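Local coordinates for protein transcriptional regulator, marR family, putative (Sulfolobus solfataricus, PDB 3F3X) that probably binds DNA as a dimeric winged-helix regulator of the MarR family and is thought to activate transcription, at residues K7-L10 with M11-I14; E49-S52 with M53-A57; A66-A69 with A70-L74; A107-V110 with L111-V115; N124-E127 with L128-L132. One frame throughout, in Å; residues are numbered along the deposited sequence.

How the contacts relate
Contacts 1, 4 and 5 lie on helices that meet the second subunit, while contacts 2 and 3 lie in the winged helix-turn-helix region and touch no other protein chain. Contact 1 is buried and rich in amide and hydroxyl bonds, next to a sulfate. Contact 5 is at the surface and sets two acidic groups together, though L128 packs on the second subunit. Their helices meet where I14 packs on L132. Contact 4, partly buried, pairs opposite charges. Contacts 2 and 3 join helices 53-60 and 64-76 directly: M53, L56 and A57 pack on I67, and M53 also on T68. Contact 2 adds an N-cap and an arginine-tyrosine pair; contact 3 sets small apolar groups beside a threonine and an aspartate.

Contact 1: K7-L10 with M11-I14; sequences KLQL and MNTI. With SO4 (sulfate ion), chain B.
M11 closes a turn of helix 3-33 with its N bonded to K7 O, and its CG lies against that same oxygen at 3.5 Å. The rest of the M11 chain bends away at chi2 and chi3. N12 ND2 donates to Q9 OE1 at 3.0 Å, nearly straight at 164°. Q9 OE1 lies in the amide plane of N12, but ND2 stands well above the carbonyl plane of Q9, and the two amides are turned 62° apart. Q9 reaches this place by bending at chi2 (49°), which folds its amide back over the helix. N12 OD1 is hydrogen-bonded to Y37 OH of the second subunit. T13 N and T13 OG1 both donate to Q9 O, at 2.9 Å and 3.0 Å, from opposite faces of its carbonyl plane. A water joins T13 OG1 to Q9 NE2. I14 N bonds to L10 O, and I14 CG1 rests on that oxygen at 3.3 Å. Q9 NE2 also donates to the sulfate O4 at 3.0 Å. K16 and, from the second subunit, K44, R59 and Y60 also bond to this sulfate, which probably comes from the crystallisation liquor. Q9 is therefore held at both ends of its amide, and the gathered positive charge suggests a site at the dimer interface that favours an anion.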
# COMPACT_ATOMS: atom_id res chain seq x y z
N LYS A 7 -6.78 10.50 11.75
CA LYS A 7 -6.96 9.16 11.23
C LYS A 7 -6.75 9.09 9.72
O LYS A 7 -6.15 8.14 9.22
CB LYS A 7 -8.34 8.62 11.63
CG LYS A 7 -8.46 8.41 13.14
CD LYS A 7 -9.83 7.89 13.55
CE LYS A 7 -9.94 7.81 15.07
NZ LYS A 7 -11.28 7.36 15.53
N LEU A 8 -7.24 10.10 9.00
CA LEU A 8 -7.04 10.10 7.55
C LEU A 8 -5.56 10.25 7.25
O LEU A 8 -5.04 9.64 6.31
CB LEU A 8 -7.81 11.26 6.90
CG LEU A 8 -7.55 11.40 5.39
CD1 LEU A 8 -7.80 10.07 4.67
CD2 LEU A 8 -8.44 12.50 4.82
N GLN A 9 -4.86 11.06 8.04
CA GLN A 9 -3.43 11.27 7.81
C GLN A 9 -2.69 9.97 8.06
O GLN A 9 -1.69 9.67 7.41
CB GLN A 9 -2.89 12.38 8.72
CG GLN A 9 -1.51 12.90 8.31
CD GLN A 9 -1.43 13.25 6.83
OE1 GLN A 9 -2.39 13.73 6.24
NE2 GLN A 9 -0.26 13.01 6.23
N LEU A 10 -3.20 9.19 9.01
CA LEU A 10 -2.61 7.90 9.33
C LEU A 10 -2.64 7.04 8.07
O LEU A 10 -1.66 6.39 7.71
CB LEU A 10 -3.43 7.23 10.44
CG LEU A 10 -2.82 6.03 11.15
CD1 LEU A 10 -1.56 6.47 11.90
CD2 LEU A 10 -3.84 5.46 12.13
N MET A 11 -3.79 7.06 7.39
CA MET A 11 -3.95 6.30 6.16
C MET A 11 -3.11 6.87 5.01
O MET A 11 -2.58 6.11 4.19
CB MET A 11 -5.43 6.24 5.77
CG MET A 11 -6.33 5.62 6.86
SD MET A 11 -5.87 3.93 7.35
CE MET A 11 -6.26 3.06 5.90
N ASN A 12 -2.98 8.19 4.95
CA ASN A 12 -2.18 8.81 3.90
C ASN A 12 -0.73 8.36 4.03
O ASN A 12 -0.06 8.11 3.03
CB ASN A 12 -2.21 10.34 4.00
CG ASN A 12 -3.54 10.93 3.60
OD1 ASN A 12 -4.22 10.39 2.73
ND2 ASN A 12 -3.90 12.04 4.21
N THR A 13 -0.25 8.27 5.26
CA THR A 13 1.12 7.85 5.51
C THR A 13 1.31 6.36 5.19
O THR A 13 2.31 5.97 4.59
CB THR A 13 1.51 8.12 6.97
OG1 THR A 13 1.29 9.50 7.27
CG2 THR A 13 2.97 7.77 7.22
N ILE A 14 0.33 5.55 5.58
CA ILE A 14 0.39 4.11 5.31
C ILE A 14 0.46 3.88 3.81
O ILE A 14 1.18 3.00 3.33
CB ILE A 14 -0.84 3.40 5.93
CG1 ILE A 14 -0.65 3.30 7.44
CG2 ILE A 14 -1.05 2.02 5.29
CD1 ILE A 14 -1.82 2.67 8.18
S SO4 B . -0.14 14.13 2.40
O1 SO4 B . -0.66 12.75 2.41
O2 SO4 B . -0.88 14.93 1.41
O3 SO4 B . 1.29 14.11 2.03
O4 SO4 B . -0.32 14.72 3.73
O HOH W 1 2.06 12.61 7.96

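Contact 2: E49-S52 with M53-A57; sequences EPRS and MVYLA
The chain leaves the short strand 51-52 and turns at once into helix 53-60, with S52 as N-cap and L56 N bonded to S52 O at 3.1 Å. S52 OG takes the N-H of Y55 at 3.0 Å, the capping bond of the first turn. The hydroxyl is placed for this by chi1 of 71°, which sets OG between the backbone N and the carbonyl carbon. OG also lies 3.3 Å from Y55 CB.

R51 crosses the Y55 ring obliquely over its face. Its CD sits over the ring face, 3.8 Å from the ring centroid, in a CH-pi contact. Further out, the guanidinium and the ring are nearly parallel, with planes 4° apart. The Y55 hydroxyl reaches over the middle of the guanidinium, with OH 3.3 Å from R51 CZ. No R51 N-H points at it, so this is a contact of faces and not a hydrogen bond. E49 CG lies over the opposite face. The E49 carboxylate makes only a long charge contact with R51. The stronger partner is E48, which forms a salt bridge with R51 NH2, while R51 NE bonds to A45 O. Y55 OH is bonded to R59 one turn on. On the inner side, L56 CD2 meets R51 CB at 3.9 Å.

R51 pairs with V94 through the backbone, which joins the strand to the wing. M53 packs on V92 and V94 of strand 92-96, L56 on A45 of helix 37-48, and M53 and L56 on helix 64-76.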
# COMPACT_ATOMS: atom_id res chain seq x y z
N GLU A 49 0.17 -24.34 6.04
CA GLU A 49 -0.71 -25.45 5.69
C GLU A 49 -1.26 -25.12 4.30
O GLU A 49 -1.24 -23.96 3.89
CB GLU A 49 -1.87 -25.59 6.69
CG GLU A 49 -2.99 -24.55 6.55
CD GLU A 49 -4.13 -24.78 7.53
OE1 GLU A 49 -3.95 -24.51 8.74
OE2 GLU A 49 -5.22 -25.22 7.10
N PRO A 50 -1.72 -26.14 3.55
CA PRO A 50 -2.26 -25.87 2.21
C PRO A 50 -3.39 -24.84 2.31
O PRO A 50 -4.20 -24.90 3.22
CB PRO A 50 -2.75 -27.25 1.76
CG PRO A 50 -1.77 -28.18 2.45
CD PRO A 50 -1.72 -27.58 3.84
N ARG A 51 -3.42 -23.90 1.37
CA ARG A 51 -4.43 -22.84 1.38
C ARG A 51 -5.19 -22.75 0.07
O ARG A 51 -4.61 -22.91 -1.00
CB ARG A 51 -3.76 -21.49 1.62
CG ARG A 51 -2.85 -21.40 2.84
CD ARG A 51 -3.63 -21.58 4.13
NE ARG A 51 -2.84 -21.19 5.29
CZ ARG A 51 -3.31 -21.12 6.53
NH1 ARG A 51 -4.58 -21.41 6.78
NH2 ARG A 51 -2.52 -20.73 7.51
N SER A 52 -6.49 -22.47 0.16
CA SER A 52 -7.30 -22.34 -1.05
C SER A 52 -6.98 -20.99 -1.69
O SER A 52 -6.44 -20.09 -1.04
CB SER A 52 -8.80 -22.40 -0.71
OG SER A 52 -9.22 -21.24 -0.02
N MET A 53 -7.33 -20.85 -2.97
CA MET A 53 -7.08 -19.61 -3.70
C MET A 53 -7.86 -18.47 -3.08
O MET A 53 -7.38 -17.33 -3.01
CB MET A 53 -7.46 -19.79 -5.17
CG MET A 53 -6.72 -20.92 -5.87
SD MET A 53 -4.96 -20.57 -6.12
CE MET A 53 -4.99 -19.88 -7.76
N VAL A 54 -9.07 -18.77 -2.62
CA VAL A 54 -9.92 -17.76 -1.98
C VAL A 54 -9.28 -17.32 -0.67
O VAL A 54 -9.26 -16.13 -0.35
CB VAL A 54 -11.33 -18.32 -1.68
CG1 VAL A 54 -12.12 -17.31 -0.84
CG2 VAL A 54 -12.07 -18.61 -2.98
N TYR A 55 -8.75 -18.28 0.08
CA TYR A 55 -8.11 -17.96 1.35
C TYR A 55 -6.95 -16.99 1.13
O TYR A 55 -6.79 -16.03 1.88
CB TYR A 55 -7.55 -19.22 2.01
CG TYR A 55 -6.76 -18.92 3.27
CD1 TYR A 55 -7.37 -18.92 4.52
CD2 TYR A 55 -5.39 -18.63 3.20
CE1 TYR A 55 -6.64 -18.63 5.67
CE2 TYR A 55 -4.66 -18.34 4.34
CZ TYR A 55 -5.29 -18.34 5.58
OH TYR A 55 -4.58 -18.07 6.71
N LEU A 56 -6.15 -17.25 0.10
CA LEU A 56 -4.99 -16.40 -0.19
C LEU A 56 -5.38 -14.98 -0.58
O LEU A 56 -4.81 -14.01 -0.07
CB LEU A 56 -4.13 -17.04 -1.28
CG LEU A 56 -3.49 -18.37 -0.85
CD1 LEU A 56 -2.92 -19.08 -2.07
CD2 LEU A 56 -2.40 -18.11 0.20
N ALA A 57 -6.34 -14.84 -1.49
CA ALA A 57 -6.78 -13.52 -1.93
C ALA A 57 -7.33 -12.74 -0.74
O ALA A 57 -7.09 -11.54 -0.60
CB ALA A 57 -7.85 -13.67 -3.00

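Contact 3: A66-A69 with A70-L74; sequences AITA and AVDKL
I67 CG2 meets V71 CG2 at 3.9 Å, one turn apart on helix 64-76. This is the second helix of the helix-turn-helix, and its position matches the recognition helix of MarR proteins, so it probably faces DNA. V71 holds its CG1 anti to the backbone N (chi1 174°). That leaves CG2 beside the N and brings it down on I67 O at 3.1 Å, a tight fit. V71 N bonds to the same carbonyl at 2.8 Å, so that oxygen takes a straight N-H bond and a methyl together. A70 CB, too, lies against carbonyls of the preceding turn, those of A66 and I67. A70 packs on D39 and I42 of helix 37-48, while I67 faces helix 53-60.

Next to this pair, T68 and D72 are polar. D72 N donates to T68 O at 2.9 Å. T68 CG2 meets the D72 carboxylate, 3.9 Å from OD2, while T68 OG1 turns back to Q64 O. D72 OD1 forms a salt bridge with R82 of strand 80-85, which joins the helix to the wing and would offset the charge. The last bond of the turn, from K73 N to A69 O, is weak and stretched to 3.5 Å. The carboxylate of D72 bends back over the turn, so that its OD2 comes to 3.0 Å from T68 O, two acceptors with no bond between them.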
# COMPACT_ATOMS: atom_id res chain seq x y z
N ALA A 66 -5.11 -11.96 -9.33
CA ALA A 66 -3.73 -11.66 -8.94
C ALA A 66 -3.10 -12.91 -8.32
O ALA A 66 -1.94 -13.23 -8.61
CB ALA A 66 -3.70 -10.50 -7.95
N ILE A 67 -3.85 -13.60 -7.47
CA ILE A 67 -3.36 -14.82 -6.83
C ILE A 67 -3.08 -15.88 -7.90
O ILE A 67 -2.02 -16.52 -7.89
CB ILE A 67 -4.39 -15.40 -5.83
CG1 ILE A 67 -4.54 -14.46 -4.63
CG2 ILE A 67 -3.96 -16.80 -5.37
CD1 ILE A 67 -3.26 -14.26 -3.83
N THR A 68 -4.03 -16.07 -8.81
CA THR A 68 -3.88 -17.06 -9.87
C THR A 68 -2.64 -16.80 -10.72
O THR A 68 -1.91 -17.73 -11.07
CB THR A 68 -5.10 -17.08 -10.80
OG1 THR A 68 -6.28 -17.33 -10.03
CG2 THR A 68 -4.96 -18.18 -11.85
N ALA A 69 -2.42 -15.54 -11.07
CA ALA A 69 -1.26 -15.17 -11.88
C ALA A 69 0.02 -15.50 -11.13
O ALA A 69 0.95 -16.05 -11.71
CB ALA A 69 -1.31 -13.67 -12.21
N ALA A 70 0.06 -15.17 -9.84
CA ALA A 70 1.24 -15.44 -9.02
C ALA A 70 1.48 -16.94 -8.89
O ALA A 70 2.61 -17.41 -9.06
CB ALA A 70 1.07 -14.81 -7.63
N VAL A 71 0.43 -17.69 -8.58
CA VAL A 71 0.54 -19.14 -8.44
C VAL A 71 0.97 -19.81 -9.74
O VAL A 71 1.72 -20.79 -9.72
CB VAL A 71 -0.81 -19.75 -7.96
CG1 VAL A 71 -0.73 -21.27 -7.95
CG2 VAL A 71 -1.14 -19.23 -6.56
N ASP A 72 0.52 -19.28 -10.87
CA ASP A 72 0.92 -19.86 -12.15
C ASP A 72 2.44 -19.88 -12.26
O ASP A 72 3.03 -20.88 -12.66
CB ASP A 72 0.36 -19.05 -13.33
CG ASP A 72 -1.14 -19.21 -13.51
OD1 ASP A 72 -1.69 -20.27 -13.15
OD2 ASP A 72 -1.76 -18.26 -14.03
N LYS A 73 3.08 -18.77 -11.89
CA LYS A 73 4.54 -18.70 -11.97
C LYS A 73 5.20 -19.56 -10.90
O LYS A 73 6.15 -20.28 -11.18
CB LYS A 73 5.01 -17.25 -11.84
CG LYS A 73 5.68 -16.74 -13.11
CD LYS A 73 5.74 -15.22 -13.16
CE LYS A 73 6.27 -14.75 -14.50
NZ LYS A 73 6.18 -13.27 -14.67
N LEU A 74 4.68 -19.49 -9.68
CA LEU A 74 5.23 -20.28 -8.59
C LEU A 74 5.16 -21.77 -8.89
O LEU A 74 6.11 -22.51 -8.63
CB LEU A 74 4.47 -19.99 -7.29
CG LEU A 74 4.73 -18.61 -6.68
CD1 LEU A 74 3.78 -18.38 -5.52
CD2 LEU A 74 6.18 -18.50 -6.21

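Contact 4: A107-V110 with L111-V115; sequences ANEV and LRNLV
Helix 98-118 enters a predicted coiled coil here and forms part of the dimer-contacting helical region of this MarR fold. R112 and E109, three residues apart, make its charged contact. Their chains lie side by side and point the same way. E109 OE1 forms a salt bridge with R112 NH2 at 2.6 Å and lies 3.0 Å from NH1. The oxygen sits over one face of the guanidinium, and the carboxylate is turned 57° from it, so the pair is not the flat, edge-on kind. R112 arrives there by an extended start and a bend at chi3 (64°). E109 bends at chi2 (92°) to meet it.

Both ends of the guanidinium have further partners. A water lies in its plane at the edge and takes a bond from NH1 at 2.6 Å, then donates to N108 OD1. NH2 gives a weak bond to N113 OD1. D5 of the second subunit also packs on R112. Without the guanidinium, as with an alanine here, E109 is likely to lose its opposite charge and the bridging water its donor.

The inner side is apolar. L111 packs on L29, Y37 and F40, and on L8 of the second subunit. Along the backbone, L111 N donates to A107 O at 3.0 Å in a nearly straight bond, and L111 CG rests 3.5 Å from that same oxygen.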
# COMPACT_ATOMS: atom_id res chain seq x y z
N ALA A 107 13.91 -16.09 1.02
CA ALA A 107 13.15 -14.86 0.81
C ALA A 107 12.90 -14.16 2.15
O ALA A 107 12.98 -12.93 2.24
CB ALA A 107 11.82 -15.17 0.10
N ASN A 108 12.58 -14.94 3.18
CA ASN A 108 12.33 -14.40 4.51
C ASN A 108 13.58 -13.68 5.01
O ASN A 108 13.50 -12.59 5.56
CB ASN A 108 11.97 -15.53 5.49
CG ASN A 108 11.86 -15.04 6.92
OD1 ASN A 108 12.67 -15.40 7.78
ND2 ASN A 108 10.86 -14.21 7.19
N GLU A 109 14.74 -14.31 4.80
CA GLU A 109 16.01 -13.72 5.23
C GLU A 109 16.25 -12.38 4.52
O GLU A 109 16.65 -11.40 5.14
CB GLU A 109 17.17 -14.66 4.91
CG GLU A 109 18.46 -14.27 5.60
CD GLU A 109 18.62 -14.95 6.95
OE1 GLU A 109 17.61 -15.10 7.68
OE2 GLU A 109 19.76 -15.33 7.29
N VAL A 110 16.02 -12.36 3.20
CA VAL A 110 16.21 -11.16 2.40
C VAL A 110 15.32 -10.01 2.89
O VAL A 110 15.80 -8.90 3.13
CB VAL A 110 15.91 -11.42 0.90
CG1 VAL A 110 15.81 -10.11 0.14
CG2 VAL A 110 16.99 -12.30 0.29
N LEU A 111 14.02 -10.29 3.05
CA LEU A 111 13.09 -9.26 3.49
C LEU A 111 13.30 -8.81 4.93
O LEU A 111 13.21 -7.62 5.23
CB LEU A 111 11.64 -9.74 3.32
CG LEU A 111 11.20 -9.91 1.86
CD1 LEU A 111 9.72 -10.32 1.82
CD2 LEU A 111 11.41 -8.60 1.11
N ARG A 112 13.57 -9.77 5.82
CA ARG A 112 13.79 -9.48 7.23
C ARG A 112 15.00 -8.56 7.44
O ARG A 112 14.93 -7.59 8.22
CB ARG A 112 14.02 -10.79 7.99
CG ARG A 112 13.93 -10.68 9.51
CD ARG A 112 14.49 -11.94 10.14
NE ARG A 112 15.92 -12.07 9.83
CZ ARG A 112 16.58 -13.22 9.81
NH1 ARG A 112 15.97 -14.36 10.08
NH2 ARG A 112 17.88 -13.22 9.51
N ASN A 113 16.10 -8.86 6.77
CA ASN A 113 17.31 -8.05 6.89
C ASN A 113 17.09 -6.67 6.29
O ASN A 113 17.53 -5.66 6.85
CB ASN A 113 18.50 -8.73 6.19
CG ASN A 113 18.95 -10.00 6.91
OD1 ASN A 113 18.76 -10.13 8.11
ND2 ASN A 113 19.55 -10.93 6.17
N LEU A 114 16.41 -6.62 5.15
CA LEU A 114 16.12 -5.36 4.48
C LEU A 114 15.31 -4.46 5.39
O LEU A 114 15.64 -3.29 5.58
CB LEU A 114 15.34 -5.61 3.18
CG LEU A 114 14.99 -4.35 2.38
CD1 LEU A 114 16.26 -3.60 2.02
CD2 LEU A 114 14.23 -4.74 1.13
N VAL A 115 14.24 -4.99 5.97
CA VAL A 115 13.40 -4.19 6.86
C VAL A 115 14.15 -3.82 8.13
O VAL A 115 14.07 -2.69 8.62
CB VAL A 115 12.11 -4.94 7.24
CG1 VAL A 115 11.31 -4.12 8.24
CG2 VAL A 115 11.29 -5.18 5.97
O HOH W 2 13.53 -15.03 10.59

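Contact 5: N124-E127 with L128-L132; sequences NVEE and LLEGL
E126 sets its CG anti to the backbone N and then bends at chi2 (-68°), while E130 sends its CG away from its own carbonyl (chi1 -62°) and runs out extended, and the two carboxylates meet one turn apart. E126 OE2 lies 2.6 Å from E130 OE1. The planes of the two groups are turned 80° from each other. E130 CG also touches E126 OE2, at 3.2 Å. Beneath the pair, E130 N donates to E126 O at 3.0 Å.

L128 packs its carbons on carbonyl oxygens of the turn before. Its N bonds to N124 O at 3.2 Å, and its CG presses on the same oxygen at 3.0 Å. N124 stands just before helix 125-138, at the N-cap, but its side chain makes no capping bond. L128 CB lies against V125 O, and L129 N bonds to that oxygen at 2.8 Å. G131 N donates to E127 O at 3.1 Å.

The inner face of this helix meets the second subunit: L128 packs on L128 of that chain, E127 on its E127, L132 on its L10 and V125 on its E6. If L128 were cut back to an alanine, its CG and methyl contacts would go, which is likely to open a gap toward L128 of the second subunit. The segment lies in a predicted coiled coil, in line with this leucine pairing. E126 and E130 form an acidic pair. Two carboxyl oxygens at such a distance suggest that one of the two acids holds a proton and shares it, and neighbouring negative charge would probably raise the pKa of the pair.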
# COMPACT_ATOMS: atom_id res chain seq x y z
N ASN A 124 9.20 1.12 19.87
CA ASN A 124 7.77 0.89 20.11
C ASN A 124 7.15 0.10 18.96
O ASN A 124 6.04 0.39 18.52
CB ASN A 124 7.03 2.22 20.27
CG ASN A 124 7.55 3.05 21.44
OD1 ASN A 124 7.53 2.60 22.59
ND2 ASN A 124 8.02 4.26 21.14
N VAL A 125 7.87 -0.91 18.49
CA VAL A 125 7.39 -1.74 17.39
C VAL A 125 6.15 -2.55 17.78
O VAL A 125 5.17 -2.60 17.04
CB VAL A 125 8.49 -2.71 16.92
CG1 VAL A 125 7.95 -3.62 15.81
CG2 VAL A 125 9.69 -1.93 16.41
N GLU A 126 6.22 -3.18 18.95
CA GLU A 126 5.11 -4.00 19.44
C GLU A 126 3.80 -3.22 19.49
O GLU A 126 2.76 -3.71 19.04
CB GLU A 126 5.46 -4.55 20.83
CG GLU A 126 4.62 -5.75 21.29
CD GLU A 126 3.18 -5.38 21.55
OE1 GLU A 126 2.96 -4.27 22.08
OE2 GLU A 126 2.28 -6.19 21.25
N GLU A 127 3.84 -2.02 20.05
CA GLU A 127 2.65 -1.19 20.14
C GLU A 127 2.15 -0.79 18.75
O GLU A 127 0.95 -0.76 18.51
CB GLU A 127 2.93 0.07 20.97
CG GLU A 127 3.22 -0.23 22.44
CD GLU A 127 3.57 1.00 23.25
OE1 GLU A 127 3.45 2.14 22.73
OE2 GLU A 127 3.97 0.83 24.42
N LEU A 128 3.08 -0.48 17.85
CA LEU A 128 2.70 -0.11 16.49
C LEU A 128 2.04 -1.30 15.81
O LEU A 128 1.08 -1.15 15.05
CB LEU A 128 3.93 0.32 15.69
CG LEU A 128 4.65 1.60 16.12
CD1 LEU A 128 5.88 1.82 15.25
CD2 LEU A 128 3.69 2.79 16.01
N LEU A 129 2.56 -2.50 16.10
CA LEU A 129 2.04 -3.72 15.53
C LEU A 129 0.59 -3.96 15.96
O LEU A 129 -0.25 -4.33 15.13
CB LEU A 129 2.91 -4.91 15.94
CG LEU A 129 2.63 -6.24 15.25
CD1 LEU A 129 2.67 -6.06 13.73
CD2 LEU A 129 3.68 -7.25 15.70
N GLU A 130 0.30 -3.76 17.24
CA GLU A 130 -1.06 -3.96 17.72
C GLU A 130 -1.99 -2.94 17.09
O GLU A 130 -3.09 -3.28 16.66
CB GLU A 130 -1.13 -3.80 19.24
CG GLU A 130 -0.31 -4.80 20.02
CD GLU A 130 -0.74 -4.87 21.48
OE1 GLU A 130 0.03 -5.44 22.28
OE2 GLU A 130 -1.83 -4.36 21.81
N GLY A 131 -1.56 -1.69 17.04
CA GLY A 131 -2.38 -0.65 16.44
C GLY A 131 -2.70 -0.97 14.99
O GLY A 131 -3.85 -0.89 14.56
N LEU A 132 -1.67 -1.32 14.23
CA LEU A 132 -1.86 -1.65 12.83
C LEU A 132 -2.76 -2.88 12.65
O LEU A 132 -3.60 -2.90 11.75
CB LEU A 132 -0.51 -1.86 12.14
CG LEU A 132 0.32 -0.58 12.02
CD1 LEU A 132 1.66 -0.89 11.37
CD2 LEU A 132 -0.44 0.45 11.18